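Local coordinates for OmpT protein (Vibrio cholerae serotype O1, PDB 6EHD) that probably forms a water-filled diffusion pore across the outer membrane, as a non-specific beta-barrel porin that lets small solutes and ions pass, at residues Thr19-Leu24 / Phe317-Arg322; Ala97-Phe102 / Ala236-Val241. The protein carries 1 engineered substitution. All coordinates share one frame; numbering follows the deposited sequence.

Overall arrangement
Contact 1 joins the first long barrel strand to the last one and so closes the porin barrel. Contact 2 lies inside that barrel, where residues 97-102, part of the loop between helix 90-94 and strand 117-118, rest on the inner side of strand 227-242. Their centres are 16 Å apart, and the loop spans the gap. Phe102 CE2 lies 3.4 Å from Gly318 C, and Tyr101 CD1 lies 3.4 Å from Arg322 NH2. Both contacts also touch one C8E detergent molecule (chain G) in the channel. Arg322 bonds to it from the wall, and Tyr99, Ser100 and Tyr101 meet it from the loop.

Contact 1: residues Thr19-Leu24 / Phe317-Arg322; sequences TELKFL and FGIGAR. With C8E ((hydroxyethyloxy)tri(ethyloxy)octane), chain G.
Leu21 and Ile319 face each other as an antiparallel hydrogen-bonded pair, and their side chains cross on the outer face. Leu21 N gives to Ile319 O at 3.0 Å, with 169° at the hydrogen, and Ile319 N returns a bond to Leu21 O. Thr19 with Ala321 and Phe23 with Phe317 pair in the same way. These six bonds join strand 9-24 to strand 314-324 and close the porin barrel.

Glu20 points to the other face, into the barrel, with Gly320 opposite. CB lies 4.0 Å from Ile319 O. CG lies 4.0 Å from Gly320 CA, across the non-hydrogen-bonded pair. With CG anti to the carbonyl carbon (chi1 -69°) and the chain extended beyond it, the carboxylate is carried away from the strand toward a water and Tyr284. CD packs on Phe102. At the tip, OE2 bonds to Tyr284 OH and accepts from the water at 2.7 Å. That water in turn accepts from Arg322 NH2 at 2.9 Å. It links the two charges, for Glu20 OE2 and Arg322 NE stay 4.5 Å apart, beyond a salt bridge. Tyr284 OH also bonds to Arg322 NE. Arg322 NH1 reaches on to the detergent ether oxygen O18 of C8E (chain G), at 3.1 Å.

Contact 2: residues Ala97-Phe102 / Ala236-Val241; sequences ADYSYF and AGTYKV. With C8E ((hydroxyethyloxy)tri(ethyloxy)octane), chain G; C8E ((hydroxyethyloxy)tri(ethyloxy)octane), chain H.
Tyr99 has CG anti to its carbonyl carbon (chi1 -56°), which lays the ring alongside Ala236, Gly237 and Thr238. Thr238 has OG1 between its backbone N and carbonyl carbon (chi1 72°), and this turns CG2 to Tyr99. The two side chains cross at about a right angle. Thr238 CG2 lies 3.9 Å from Tyr99 CB and is as near to CD2.

The CD2 side of the ring does the rest of the touching. CD2 is 3.7 Å from Ala236 CB. Gly237 N sits at the ring edge, in its plane, 3.8 Å from CD2. CE2 comes near the carbonyl of Ala236. Ala236 CB is also 3.6 Å from Ala97 O, so this methyl meets both a backbone carbonyl and the ring. The contact is buried and made by packing. The phenol OH of Tyr99 bonds to Glu202.

Within the loop, Asp98 OD1 takes two bonds from Ser100. The backbone N gives at 3.0 Å from above the carboxylate plane and makes an Asx turn. The hydroxyl OG gives at 2.6 Å on the syn side. Asp98 OD2 bonds to Tyr95 OH, so both carboxylate oxygens are engaged. Further along, C14 of C8E (chain G) lies 4.0 Å above the centre of the Tyr101 ring. Tyr101 OH bonds to Glu274 and Arg282 on the wall.

Residues 97-102 lie in a long loop folded into the barrel against its inner wall, consistent with the constriction loop (L3) that narrows the channel in general porins.

Contact 1: residues Thr19-Leu24 / Phe317-Arg322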
ATOM      1  N   THR A  19      11.909 -12.876   8.275  1.00 26.33           N
ATOM      2  CA  THR A  19      13.324 -12.446   8.373  1.00 24.42           C
ATOM      3  C   THR A  19      13.782 -11.902   7.001  1.00 27.53           C
ATOM      4  O   THR A  19      13.677 -12.613   6.007  1.00 25.07           O
ATOM      5  CB  THR A  19      14.164 -13.691   8.724  1.00 30.43           C
ATOM      6  OG1 THR A  19      13.714 -14.233   9.989  1.00 30.60           O
ATOM      7  CG2 THR A  19      15.641 -13.391   8.794  1.00 32.50           C
ATOM      8  N   GLU A  20      14.239 -10.674   6.966  1.00 24.40           N
ATOM      9  CA  GLU A  20      14.619  -9.959   5.696  1.00 28.46           C
ATOM     10  C   GLU A  20      15.994  -9.263   5.871  1.00 30.02           C
ATOM     11  O   GLU A  20      16.262  -8.660   6.948  1.00 30.23           O
ATOM     12  CB  GLU A  20      13.506  -8.916   5.341  1.00 27.91           C
ATOM     13  CG  GLU A  20      12.199  -9.666   4.920  1.00 28.83           C
ATOM     14  CD  GLU A  20      10.995  -8.773   4.487  1.00 27.38           C
ATOM     15  OE1 GLU A  20      10.923  -7.661   4.958  1.00 28.97           O
ATOM     16  OE2 GLU A  20      10.055  -9.311   3.846  1.00 28.17           O
ATOM     17  N   LEU A  21      16.837  -9.388   4.841  1.00 28.48           N
ATOM     18  CA  LEU A  21      18.141  -8.722   4.737  1.00 25.69           C
ATOM     19  C   LEU A  21      18.078  -7.797   3.530  1.00 29.23           C
ATOM     20  O   LEU A  21      17.706  -8.272   2.430  1.00 26.84           O
ATOM     21  CB  LEU A  21      19.181  -9.765   4.482  1.00 31.26           C
ATOM     22  CG  LEU A  21      19.347 -10.762   5.655  1.00 32.18           C
ATOM     23  CD1 LEU A  21      18.420 -11.966   5.551  1.00 39.38           C
ATOM     24  CD2 LEU A  21      20.800 -11.282   5.755  1.00 37.28           C
ATOM     25  N   LYS A  22      18.399  -6.517   3.753  1.00 28.25           N
ATOM     26  CA  LYS A  22      18.391  -5.490   2.685  1.00 33.27           C
ATOM     27  C   LYS A  22      19.810  -4.915   2.429  1.00 40.31           C
ATOM     28  O   LYS A  22      20.537  -4.587   3.420  1.00 34.63           O
ATOM     29  CB  LYS A  22      17.406  -4.407   3.002  1.00 37.12           C
ATOM     30  CG  LYS A  22      15.954  -4.885   2.869  1.00 39.48           C
ATOM     31  CD  LYS A  22      14.934  -3.816   3.261  1.00 44.80           C
ATOM     32  CE  LYS A  22      14.762  -2.764   2.204  1.00 39.80           C
ATOM     33  NZ  LYS A  22      13.662  -1.876   2.626  1.00 41.71           N
ATOM     34  N   PHE A  23      20.200  -4.843   1.142  1.00 32.19           N
ATOM     35  CA  PHE A  23      21.540  -4.337   0.739  1.00 31.82           C
ATOM     36  C   PHE A  23      21.324  -3.120  -0.155  1.00 36.49           C
ATOM     37  O   PHE A  23      21.017  -3.264  -1.343  1.00 33.47           O
ATOM     38  CB  PHE A  23      22.332  -5.389  -0.011  1.00 31.50           C
ATOM     39  CG  PHE A  23      22.474  -6.737   0.714  1.00 34.11           C
ATOM     40  CD1 PHE A  23      21.395  -7.633   0.770  1.00 33.38           C
ATOM     41  CD2 PHE A  23      23.706  -7.132   1.272  1.00 38.17           C
ATOM     42  CE1 PHE A  23      21.502  -8.876   1.434  1.00 35.63           C
ATOM     43  CE2 PHE A  23      23.835  -8.346   1.955  1.00 44.89           C
ATOM     44  CZ  PHE A  23      22.738  -9.240   2.043  1.00 40.59           C
ATOM     45  N   LEU A  24      21.359  -1.947   0.436  1.00 34.58           N
ATOM     46  CA  LEU A  24      21.056  -0.695  -0.288  1.00 41.85           C
ATOM     47  C   LEU A  24      22.387  -0.036  -0.760  1.00 46.45           C
ATOM     48  O   LEU A  24      23.333  -0.003  -0.000  1.00 45.83           O
ATOM     49  CB  LEU A  24      20.249   0.262   0.553  1.00 39.22           C
ATOM     50  CG  LEU A  24      18.879  -0.183   1.108  1.00 44.85           C
ATOM     51  CD1 LEU A  24      18.223   0.967   1.864  1.00 47.80           C
ATOM     52  CD2 LEU A  24      18.033  -0.724  -0.050  1.00 43.48           C
ATOM     53  N   PHE A 317      19.547  -4.826  -3.324  1.00 25.20           N
ATOM     54  CA  PHE A 317      19.141  -6.217  -3.276  1.00 25.69           C
ATOM     55  C   PHE A 317      18.437  -6.509  -1.927  1.00 25.55           C
ATOM     56  O   PHE A 317      18.752  -5.917  -0.888  1.00 26.33           O
ATOM     57  CB  PHE A 317      20.334  -7.200  -3.371  1.00 29.26           C
ATOM     58  CG  PHE A 317      21.202  -6.957  -4.542  1.00 36.64           C
ATOM     59  CD1 PHE A 317      22.176  -5.916  -4.515  1.00 39.05           C
ATOM     60  CD2 PHE A 317      21.049  -7.727  -5.669  1.00 39.67           C
ATOM     61  CE1 PHE A 317      22.960  -5.651  -5.627  1.00 38.36           C
ATOM     62  CE2 PHE A 317      21.884  -7.489  -6.782  1.00 43.78           C
ATOM     63  CZ  PHE A 317      22.800  -6.442  -6.747  1.00 35.35           C
ATOM     64  N   GLY A 318      17.472  -7.422  -1.995  1.00 23.49           N
ATOM     65  CA  GLY A 318      16.770  -7.951  -0.809  1.00 24.28           C
ATOM     66  C   GLY A 318      16.558  -9.408  -0.852  1.00 24.28           C
ATOM     67  O   GLY A 318      16.354  -9.974  -1.920  1.00 25.16           O
ATOM     68  N   ILE A 319      16.685 -10.122   0.300  1.00 23.51           N
ATOM     69  CA  ILE A 319      16.333 -11.500   0.343  1.00 20.49           C
ATOM     70  C   ILE A 319      15.448 -11.685   1.630  1.00 24.03           C
ATOM     71  O   ILE A 319      15.647 -11.039   2.654  1.00 24.63           O
ATOM     72  CB  ILE A 319      17.581 -12.447   0.415  1.00 28.15           C
ATOM     73  CG1 ILE A 319      18.429 -12.077   1.626  1.00 32.57           C
ATOM     74  CG2 ILE A 319      18.438 -12.328  -0.878  1.00 31.01           C
ATOM     75  CD1 ILE A 319      19.632 -13.024   1.878  1.00 37.31           C
ATOM     76  N   GLY A 320      14.466 -12.601   1.549  1.00 22.64           N
ATOM     77  CA  GLY A 320      13.532 -12.785   2.735  1.00 22.01           C
ATOM     78  C   GLY A 320      12.950 -14.104   2.841  1.00 21.71           C
ATOM     79  O   GLY A 320      12.931 -14.857   1.873  1.00 22.44           O
ATOM     80  N   ALA A 321      12.424 -14.428   4.041  1.00 21.67           N
ATOM     81  CA  ALA A 321      11.722 -15.673   4.241  1.00 22.10           C
ATOM     82  C   ALA A 321      10.569 -15.376   5.249  1.00 20.46           C
ATOM     83  O   ALA A 321      10.662 -14.456   6.124  1.00 22.73           O
ATOM     84  CB  ALA A 321      12.620 -16.738   4.949  1.00 24.89           C
ATOM     85  N   ARG A 322       9.499 -16.087   5.024  1.00 22.24           N
ATOM     86  CA  ARG A 322       8.247 -15.941   5.827  1.00 22.89           C
ATOM     87  C   ARG A 322       7.725 -17.286   6.308  1.00 21.98           C
ATOM     88  O   ARG A 322       7.767 -18.365   5.584  1.00 23.34           O
ATOM     89  CB  ARG A 322       7.108 -15.338   4.921  1.00 25.97           C
ATOM     90  CG  ARG A 322       7.356 -13.933   4.524  1.00 25.69           C
ATOM     91  CD  ARG A 322       6.250 -13.453   3.564  1.00 24.94           C
ATOM     92  NE  ARG A 322       6.555 -12.116   3.086  1.00 24.87           N
ATOM     93  CZ  ARG A 322       5.682 -11.418   2.348  1.00 26.82           C
ATOM     94  NH1 ARG A 322       4.488 -11.968   2.027  1.00 26.70           N
ATOM     95  NH2 ARG A 322       6.057 -10.245   1.877  1.00 29.55           N
TER
HETATM   96  C11 C8E G 406       2.332 -10.554  -5.985  1.00 69.21           C
HETATM   97  O12 C8E G 406       3.068 -10.643  -4.734  1.00 72.26           O
HETATM   98  C13 C8E G 406       3.445  -9.326  -4.252  1.00 72.15           C
HETATM   99  C14 C8E G 406       4.028  -9.382  -2.850  1.00 59.31           C
HETATM  100  O15 C8E G 406       2.914  -9.771  -2.011  1.00 69.41           O
HETATM  101  C16 C8E G 406       3.162 -10.496  -0.839  1.00 45.36           C
HETATM  102  C17 C8E G 406       3.486  -9.421   0.092  1.00 38.80           C
HETATM  103  O18 C8E G 406       2.733  -9.460   1.299  1.00 48.20           O
HETATM  104  C19 C8E G 406       2.993  -8.618   2.437  1.00 43.05           C
HETATM  105  C20 C8E G 406       2.434  -7.335   3.161  1.00 45.06           C
HETATM  106  O21 C8E G 406       3.265  -6.604   4.214  1.00 39.33           O
HETATM  107  O   HOH W   1       8.431  -8.528   1.801  1.00 25.25           O

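Contact 2: residues Ala97-Phe102 / Ala236-Val241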
ATOM      1  N   ALA A  97      -0.443  -1.969 -10.128  1.00 19.96           N
ATOM      2  CA  ALA A  97       0.462  -2.900 -10.785  1.00 20.35           C
ATOM      3  C   ALA A  97       1.914  -2.780 -10.243  1.00 20.84           C
ATOM      4  O   ALA A  97       2.843  -2.378 -10.936  1.00 21.11           O
ATOM      5  CB  ALA A  97       0.408  -2.734 -12.349  1.00 21.05           C
ATOM      6  N   ASP A  98       2.074  -3.220  -8.981  1.00 19.88           N
ATOM      7  CA  ASP A  98       3.355  -3.445  -8.357  1.00 19.36           C
ATOM      8  C   ASP A  98       3.354  -4.877  -7.737  1.00 21.90           C
ATOM      9  O   ASP A  98       2.464  -5.126  -6.834  1.00 21.04           O
ATOM     10  CB  ASP A  98       3.691  -2.383  -7.239  1.00 17.58           C
ATOM     11  CG  ASP A  98       4.845  -2.878  -6.275  1.00 20.93           C
ATOM     12  OD1 ASP A  98       5.810  -3.543  -6.769  1.00 20.71           O
ATOM     13  OD2 ASP A  98       4.759  -2.632  -5.041  1.00 21.41           O
ATOM     14  N   TYR A  99       4.187  -5.790  -8.260  1.00 20.02           N
ATOM     15  CA  TYR A  99       4.208  -7.175  -7.860  1.00 21.15           C
ATOM     16  C   TYR A  99       5.478  -7.518  -7.088  1.00 24.02           C
ATOM     17  O   TYR A  99       5.765  -8.686  -6.854  1.00 24.39           O
ATOM     18  CB  TYR A  99       4.039  -8.075  -9.073  1.00 21.90           C
ATOM     19  CG  TYR A  99       2.767  -7.776  -9.868  1.00 21.28           C
ATOM     20  CD1 TYR A  99       1.528  -7.569  -9.245  1.00 25.34           C
ATOM     21  CD2 TYR A  99       2.832  -7.674 -11.233  1.00 23.81           C
ATOM     22  CE1 TYR A  99       0.401  -7.188  -9.981  1.00 24.34           C
ATOM     23  CE2 TYR A  99       1.697  -7.312 -11.989  1.00 27.48           C
ATOM     24  CZ  TYR A  99       0.481  -7.113 -11.375  1.00 26.58           C
ATOM     25  OH  TYR A  99      -0.649  -6.785 -12.181  1.00 27.10           O
ATOM     26  N   SER A 100       6.200  -6.493  -6.617  1.00 21.96           N
ATOM     27  CA  SER A 100       7.464  -6.721  -5.878  1.00 20.48           C
ATOM     28  C   SER A 100       7.281  -7.108  -4.385  1.00 22.85           C
ATOM     29  O   SER A 100       6.193  -6.940  -3.784  1.00 21.56           O
ATOM     30  CB  SER A 100       8.308  -5.414  -5.966  1.00 21.03           C
ATOM     31  OG  SER A 100       7.757  -4.351  -5.189  1.00 21.68           O
ATOM     32  N   TYR A 101       8.383  -7.591  -3.771  1.00 20.80           N
ATOM     33  CA  TYR A 101       8.491  -7.890  -2.323  1.00 19.67           C
ATOM     34  C   TYR A 101       9.258  -6.791  -1.544  1.00 23.54           C
ATOM     35  O   TYR A 101       9.123  -6.738  -0.347  1.00 23.34           O
ATOM     36  CB  TYR A 101       9.184  -9.239  -2.117  1.00 22.66           C
ATOM     37  CG  TYR A 101       8.301 -10.401  -2.178  1.00 23.43           C
ATOM     38  CD1 TYR A 101       7.655 -10.845  -1.038  1.00 24.76           C
ATOM     39  CD2 TYR A 101       8.107 -11.110  -3.365  1.00 26.30           C
ATOM     40  CE1 TYR A 101       6.740 -11.924  -1.134  1.00 24.59           C
ATOM     41  CE2 TYR A 101       7.258 -12.221  -3.431  1.00 28.52           C
ATOM     42  CZ  TYR A 101       6.583 -12.639  -2.277  1.00 27.24           C
ATOM     43  OH  TYR A 101       5.696 -13.731  -2.324  1.00 28.11           O
ATOM     44  N   PHE A 102      10.015  -5.884  -2.199  1.00 21.56           N
ATOM     45  CA  PHE A 102      10.861  -4.878  -1.563  1.00 22.06           C
ATOM     46  C   PHE A 102      10.874  -3.448  -2.113  1.00 23.31           C
ATOM     47  O   PHE A 102      10.730  -2.489  -1.353  1.00 23.54           O
ATOM     48  CB  PHE A 102      12.363  -5.318  -1.492  1.00 23.48           C
ATOM     49  CG  PHE A 102      12.662  -6.478  -0.586  1.00 23.98           C
ATOM     50  CD1 PHE A 102      12.720  -6.303   0.752  1.00 28.03           C
ATOM     51  CD2 PHE A 102      12.875  -7.778  -1.153  1.00 21.81           C
ATOM     52  CE1 PHE A 102      13.039  -7.397   1.599  1.00 31.44           C
ATOM     53  CE2 PHE A 102      13.249  -8.854  -0.296  1.00 25.06           C
ATOM     54  CZ  PHE A 102      13.314  -8.631   1.055  1.00 24.46           C
ATOM     55  N   ALA A 236       4.159  -4.032 -15.202  1.00 22.03           N
ATOM     56  CA  ALA A 236       4.748  -5.138 -14.383  1.00 21.90           C
ATOM     57  C   ALA A 236       4.121  -6.467 -14.796  1.00 20.92           C
ATOM     58  O   ALA A 236       3.041  -6.548 -15.383  1.00 22.62           O
ATOM     59  CB  ALA A 236       4.561  -4.893 -12.877  1.00 23.21           C
ATOM     60  N   GLY A 237       4.803  -7.565 -14.432  1.00 20.91           N
ATOM     61  CA  GLY A 237       4.260  -8.916 -14.678  1.00 22.55           C
ATOM     62  C   GLY A 237       4.841 -10.007 -13.806  1.00 22.68           C
ATOM     63  O   GLY A 237       5.901  -9.825 -13.171  1.00 21.10           O
ATOM     64  N   THR A 238       4.165 -11.158 -13.886  1.00 20.63           N
ATOM     65  CA  THR A 238       4.641 -12.381 -13.193  1.00 21.27           C
ATOM     66  C   THR A 238       4.501 -13.558 -14.101  1.00 23.68           C
ATOM     67  O   THR A 238       3.631 -13.565 -15.015  1.00 23.60           O
ATOM     68  CB  THR A 238       3.854 -12.642 -11.883  1.00 21.77           C
ATOM     69  OG1 THR A 238       2.518 -13.088 -12.122  1.00 23.49           O
ATOM     70  CG2 THR A 238       3.842 -11.462 -10.902  1.00 24.65           C
ATOM     71  N   TYR A 239       5.317 -14.582 -13.871  1.00 22.83           N
ATOM     72  CA  TYR A 239       5.261 -15.794 -14.711  1.00 22.52           C
ATOM     73  C   TYR A 239       5.560 -17.012 -13.851  1.00 24.48           C
ATOM     74  O   TYR A 239       6.653 -17.092 -13.263  1.00 24.03           O
ATOM     75  CB  TYR A 239       6.226 -15.746 -15.864  1.00 23.73           C
ATOM     76  CG  TYR A 239       5.861 -16.710 -16.984  1.00 27.42           C
ATOM     77  CD1 TYR A 239       6.275 -18.084 -16.955  1.00 28.99           C
ATOM     78  CD2 TYR A 239       5.080 -16.304 -18.066  1.00 33.43           C
ATOM     79  CE1 TYR A 239       5.894 -18.988 -17.975  1.00 31.20           C
ATOM     80  CE2 TYR A 239       4.675 -17.222 -19.050  1.00 36.03           C
ATOM     81  CZ  TYR A 239       5.108 -18.557 -18.991  1.00 35.87           C
ATOM     82  OH  TYR A 239       4.716 -19.431 -19.974  1.00 42.09           O
ATOM     83  N   LYS A 240       4.608 -17.960 -13.825  1.00 24.62           N
ATOM     84  CA  LYS A 240       4.805 -19.238 -13.076  1.00 28.88           C
ATOM     85  C   LYS A 240       5.645 -20.205 -13.935  1.00 32.58           C
ATOM     86  O   LYS A 240       5.116 -20.773 -14.915  1.00 34.25           O
ATOM     87  CB  LYS A 240       3.377 -19.808 -12.829  1.00 37.10           C
ATOM     88  CG  LYS A 240       3.273 -21.064 -11.990  1.00 50.86           C
ATOM     89  CD  LYS A 240       1.879 -21.254 -11.370  1.00 58.62           C
ATOM     90  CE  LYS A 240       1.968 -22.055 -10.086  1.00 68.47           C
ATOM     91  NZ  LYS A 240       0.677 -22.736  -9.800  1.00 76.26           N
ATOM     92  N   VAL A 241       6.931 -20.315 -13.626  1.00 29.92           N
ATOM     93  CA  VAL A 241       7.865 -21.157 -14.359  1.00 35.29           C
ATOM     94  C   VAL A 241       7.875 -22.629 -13.906  1.00 43.95           C
ATOM     95  O   VAL A 241       8.500 -23.456 -14.603  1.00 45.59           O
ATOM     96  CB  VAL A 241       9.295 -20.626 -14.362  1.00 36.57           C
ATOM     97  CG1 VAL A 241       9.364 -19.274 -15.050  1.00 37.16           C
ATOM     98  CG2 VAL A 241       9.904 -20.511 -12.942  1.00 36.74           C
TER
HETATM   99  C11 C8E G 406       2.332 -10.554  -5.985  1.00 69.21           C
HETATM  100  O12 C8E G 406       3.068 -10.643  -4.734  1.00 72.26           O
HETATM  101  C13 C8E G 406       3.445  -9.326  -4.252  1.00 72.15           C
HETATM  102  C14 C8E G 406       4.028  -9.382  -2.850  1.00 59.31           C
HETATM  103  O15 C8E G 406       2.914  -9.771  -2.011  1.00 69.41           O
HETATM  104  C16 C8E G 406       3.162 -10.496  -0.839  1.00 45.36           C
HETATM  105  C17 C8E G 406       3.486  -9.421   0.092  1.00 38.80           C
HETATM  106  O18 C8E G 406       2.733  -9.460   1.299  1.00 48.20           O
HETATM  107  C19 C8E G 406       2.993  -8.618   2.437  1.00 43.05           C
HETATM  108  C20 C8E G 406       2.434  -7.335   3.161  1.00 45.06           C
HETATM  109  O21 C8E G 406       3.265  -6.604   4.214  1.00 39.33           O
HETATM  110  C1  C8E H 407       3.898 -19.764 -24.088  1.00 77.36           C
HETATM  111  C2  C8E H 407       3.989 -18.365 -24.671  1.00 73.95           C
HETATM  112  C3  C8E H 407       2.913 -17.460 -24.074  1.00 81.61           C
HETATM  113  C4  C8E H 407       3.291 -15.970 -24.058  1.00 80.28           C
HETATM  114  C5  C8E H 407       2.990 -15.316 -22.706  1.00 76.61           C
HETATM  115  C6  C8E H 407       3.751 -14.001 -22.547  1.00 72.45           C
HETATM  116  C7  C8E H 407       5.202 -14.222 -22.124  1.00 68.22           C
HETATM  117  C8  C8E H 407       5.921 -12.924 -21.768  1.00 69.06           C
HETATM  118  O9  C8E H 407       6.028 -12.762 -20.337  1.00 71.39           O
HETATM  119  C10 C8E H 407       4.870 -12.210 -19.700  1.00 58.95           C
HETATM  120  C11 C8E H 407       5.148 -11.665 -18.291  1.00 50.74           C
HETATM  121  O12 C8E H 407       6.489 -11.890 -17.917  1.00 51.71           O
HETATM  122  C13 C8E H 407       6.900 -11.558 -16.572  1.00 39.32           C
HETATM  123  C14 C8E H 407       8.404 -11.560 -16.569  1.00 43.09           C
HETATM  124  O15 C8E H 407       8.944 -12.113 -15.403  1.00 43.52           O
HETATM  125  C16 C8E H 407      10.375 -12.352 -15.435  1.00 41.00           C